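Local coordinates for intimin (Escherichia coli O127:H6 str. E2348/69, PDB 6TQD), which is an attaching-and-effacing outer-membrane adhesin whose extracellular passenger contains bacterial Ig-like domains and probably projects its adhesive tip towards the host cell, at residues L6-P11 and A81-R86. Sequence-based numbering, arbitrary orientation.
Sequences LSLNIP and ARAYDR. With NA (sodium ion), chain I.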
loop_
_atom_site.group_PDB
_atom_site.type_symbol
_atom_site.label_atom_id
_atom_site.label_comp_id
_atom_site.label_asym_id
_atom_site.label_seq_id
_atom_site.Cartn_x
_atom_site.Cartn_y
_atom_site.Cartn_z
ATOM N N LEU A 6 1.085 25.418 -24.800
ATOM C CA LEU A 6 0.278 24.361 -24.189
ATOM C C LEU A 6 1.108 23.629 -23.152
ATOM O O LEU A 6 2.179 23.110 -23.484
ATOM C CB LEU A 6 -0.190 23.382 -25.267
ATOM C CG LEU A 6 -1.072 22.233 -24.800
ATOM C CD1 LEU A 6 -2.290 22.765 -24.071
ATOM C CD2 LEU A 6 -1.464 21.365 -25.987
ATOM N N SER A 7 0.619 23.580 -21.919
ATOM C CA SER A 7 1.290 22.840 -20.856
ATOM C C SER A 7 0.270 22.036 -20.058
ATOM O O SER A 7 -0.904 22.412 -19.941
ATOM C CB SER A 7 2.054 23.769 -19.901
ATOM O OG SER A 7 1.175 24.564 -19.130
ATOM N N LEU A 8 0.727 20.894 -19.540
ATOM C CA LEU A 8 -0.039 20.029 -18.651
ATOM C C LEU A 8 0.827 19.685 -17.446
ATOM O O LEU A 8 1.976 19.260 -17.602
ATOM C CB LEU A 8 -0.418 18.744 -19.382
ATOM C CG LEU A 8 -1.095 17.651 -18.554
ATOM C CD1 LEU A 8 -2.442 18.107 -18.014
ATOM C CD2 LEU A 8 -1.255 16.379 -19.398
ATOM N N ASN A 9 0.285 19.871 -16.251
ATOM C CA ASN A 9 0.936 19.450 -15.020
ATOM C C ASN A 9 -0.052 18.648 -14.189
ATOM O O ASN A 9 -1.249 18.942 -14.181
ATOM C CB ASN A 9 1.455 20.647 -14.211
ATOM C CG ASN A 9 2.691 21.303 -14.854
ATOM O OD1 ASN A 9 2.580 22.053 -15.826
ATOM N ND2 ASN A 9 3.873 21.027 -14.303
ATOM N N ILE A 10 0.465 17.624 -13.517
ATOM C CA ILE A 10 -0.313 16.772 -12.627
ATOM C C ILE A 10 0.299 16.888 -11.243
ATOM O O ILE A 10 1.288 16.229 -10.937
ATOM C CB ILE A 10 -0.341 15.315 -13.128
ATOM C CG1 ILE A 10 -0.852 15.286 -14.577
ATOM C CG2 ILE A 10 -1.206 14.455 -12.197
ATOM C CD1 ILE A 10 -1.014 13.900 -15.172
ATOM N N PRO A 11 -0.244 17.767 -10.390
ATOM C CA PRO A 11 0.461 18.128 -9.150
ATOM C C PRO A 11 0.501 17.023 -8.119
ATOM O O PRO A 11 1.385 17.048 -7.258
ATOM C CB PRO A 11 -0.339 19.325 -8.620
ATOM C CG PRO A 11 -1.693 19.165 -9.223
ATOM C CD PRO A 11 -1.468 18.567 -10.578
ATOM N N ALA A 81 -0.649 10.979 -19.342
ATOM C CA ALA A 81 -1.665 11.810 -19.957
ATOM C C ALA A 81 -1.005 12.850 -20.836
ATOM O O ALA A 81 0.000 13.444 -20.459
ATOM C CB ALA A 81 -2.475 12.560 -18.905
ATOM N N ARG A 82 -1.613 13.111 -21.984
ATOM C CA ARG A 82 -1.166 14.131 -22.910
ATOM C C ARG A 82 -2.365 15.000 -23.250
ATOM O O ARG A 82 -3.417 14.486 -23.644
ATOM C CB ARG A 82 -0.590 13.488 -24.172
ATOM C CG ARG A 82 0.067 14.467 -25.137
ATOM C CD ARG A 82 0.506 13.781 -26.426
ATOM N NE ARG A 82 1.622 12.836 -26.293
ATOM C CZ ARG A 82 2.910 13.177 -26.271
ATOM N NH1 ARG A 82 3.263 14.455 -26.315
ATOM N NH2 ARG A 82 3.847 12.247 -26.221
ATOM N N ALA A 83 -2.207 16.310 -23.119
ATOM C CA ALA A 83 -3.258 17.244 -23.504
ATOM C C ALA A 83 -3.066 17.677 -24.948
ATOM O O ALA A 83 -1.937 17.800 -25.430
ATOM C CB ALA A 83 -3.242 18.465 -22.594
ATOM N N TYR A 84 -4.187 17.900 -25.650
ATOM C CA TYR A 84 -4.172 18.463 -26.988
ATOM C C TYR A 84 -5.031 19.723 -27.008
ATOM O O TYR A 84 -6.110 19.763 -26.388
ATOM C CB TYR A 84 -4.757 17.516 -28.035
ATOM C CG TYR A 84 -3.867 16.359 -28.401
ATOM C CD1 TYR A 84 -3.786 15.254 -27.588
ATOM C CD2 TYR A 84 -3.118 16.365 -29.574
ATOM C CE1 TYR A 84 -2.986 14.186 -27.913
ATOM C CE2 TYR A 84 -2.311 15.292 -29.911
ATOM C CZ TYR A 84 -2.258 14.201 -29.070
ATOM O OH TYR A 84 -1.466 13.101 -29.364
ATOM N N ASP A 85 -4.587 20.719 -27.769
ATOM C CA ASP A 85 -5.369 21.937 -27.961
ATOM C C ASP A 85 -6.184 21.847 -29.249
ATOM O O ASP A 85 -6.107 20.879 -30.007
ATOM C CB ASP A 85 -4.491 23.187 -27.884
ATOM C CG ASP A 85 -3.548 23.357 -29.067
ATOM O OD1 ASP A 85 -3.753 22.717 -30.115
ATOM O OD2 ASP A 85 -2.601 24.166 -28.938
ATOM N N ARG A 86 -6.982 22.886 -29.491
ATOM C CA ARG A 86 -7.878 22.905 -30.651
ATOM C C ARG A 86 -7.155 22.997 -31.982
ATOM O O ARG A 86 -7.798 22.769 -33.014
ATOM C CB ARG A 86 -8.877 24.057 -30.517
ATOM C CG ARG A 86 -10.032 23.761 -29.578
ATOM C CD ARG A 86 -11.025 24.920 -29.523
ATOM N NE ARG A 86 -10.537 26.036 -28.718
ATOM C CZ ARG A 86 -11.229 27.145 -28.473
ATOM N NH1 ARG A 86 -12.446 27.294 -28.977
ATOM N NH2 ARG A 86 -10.703 28.105 -27.723
HETATM NA NA NA I . 3.270 14.943 -10.449
HETATM O O HOH W 1 3.170 14.832 -8.028
HETATM O O HOH W 2 5.328 13.633 -9.376
HETATM O O HOH W 3 2.053 13.182 -11.088
HETATM O O HOH W 4 3.644 14.511 -12.996
#
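Leu6, Leu8 and Ile10 face Ala81, Ala83 and Asp85 across the core of a β-sandwich, where strand 6-9 runs over strand 81-85 at 152°, nearly antiparallel, with the segment axes 7.3 Å apart at closest approach. The two strands belong to different sheets: 6-9 is an edge strand bonded through its backbone to 21-30, while 81-85, the C-terminal part of strand 76-85, lies between 34-40 and 90-101.

Leu8 carries the middle. Its CG stands anti to the backbone N (chi1 173°), and one methyl, CD2, reaches across to the other strand, 3.4 Å from Ala81 O. The same CD2 lies 4.0 Å from Ala81 CB. Nearer the backbone, Leu8 CB sits 4.3 Å from Ala83 CB. Ile10 adds its terminal CD1, which also meets Ala81 CB, so that this small methyl is touched by two branched side chains. Towards the other end, Leu6 presses CD2 against backbone, 3.6 Å from Ala83 O, and close to the amide N of Asp85. Leu6 CD2 also meets Asp85 CB at 4.0 Å. The carboxylate of Asp85 is engaged elsewhere: OD1 accepts hydrogen bonds from the backbone N of Asn87 and Asn89 in the turn that follows.

Beyond the strand, the carbonyl O of Ile10 binds a sodium ion at 2.4 Å, with four waters as its other observed ligands. Across the interface, then, the two segments share van der Waals packing and no hydrogen bond, methyl on methyl and methyl on peptide, and side-chain packing is what joins the two sheets here, while the Asp85 carboxylate and the Ile10 carbonyl find their partners outside it.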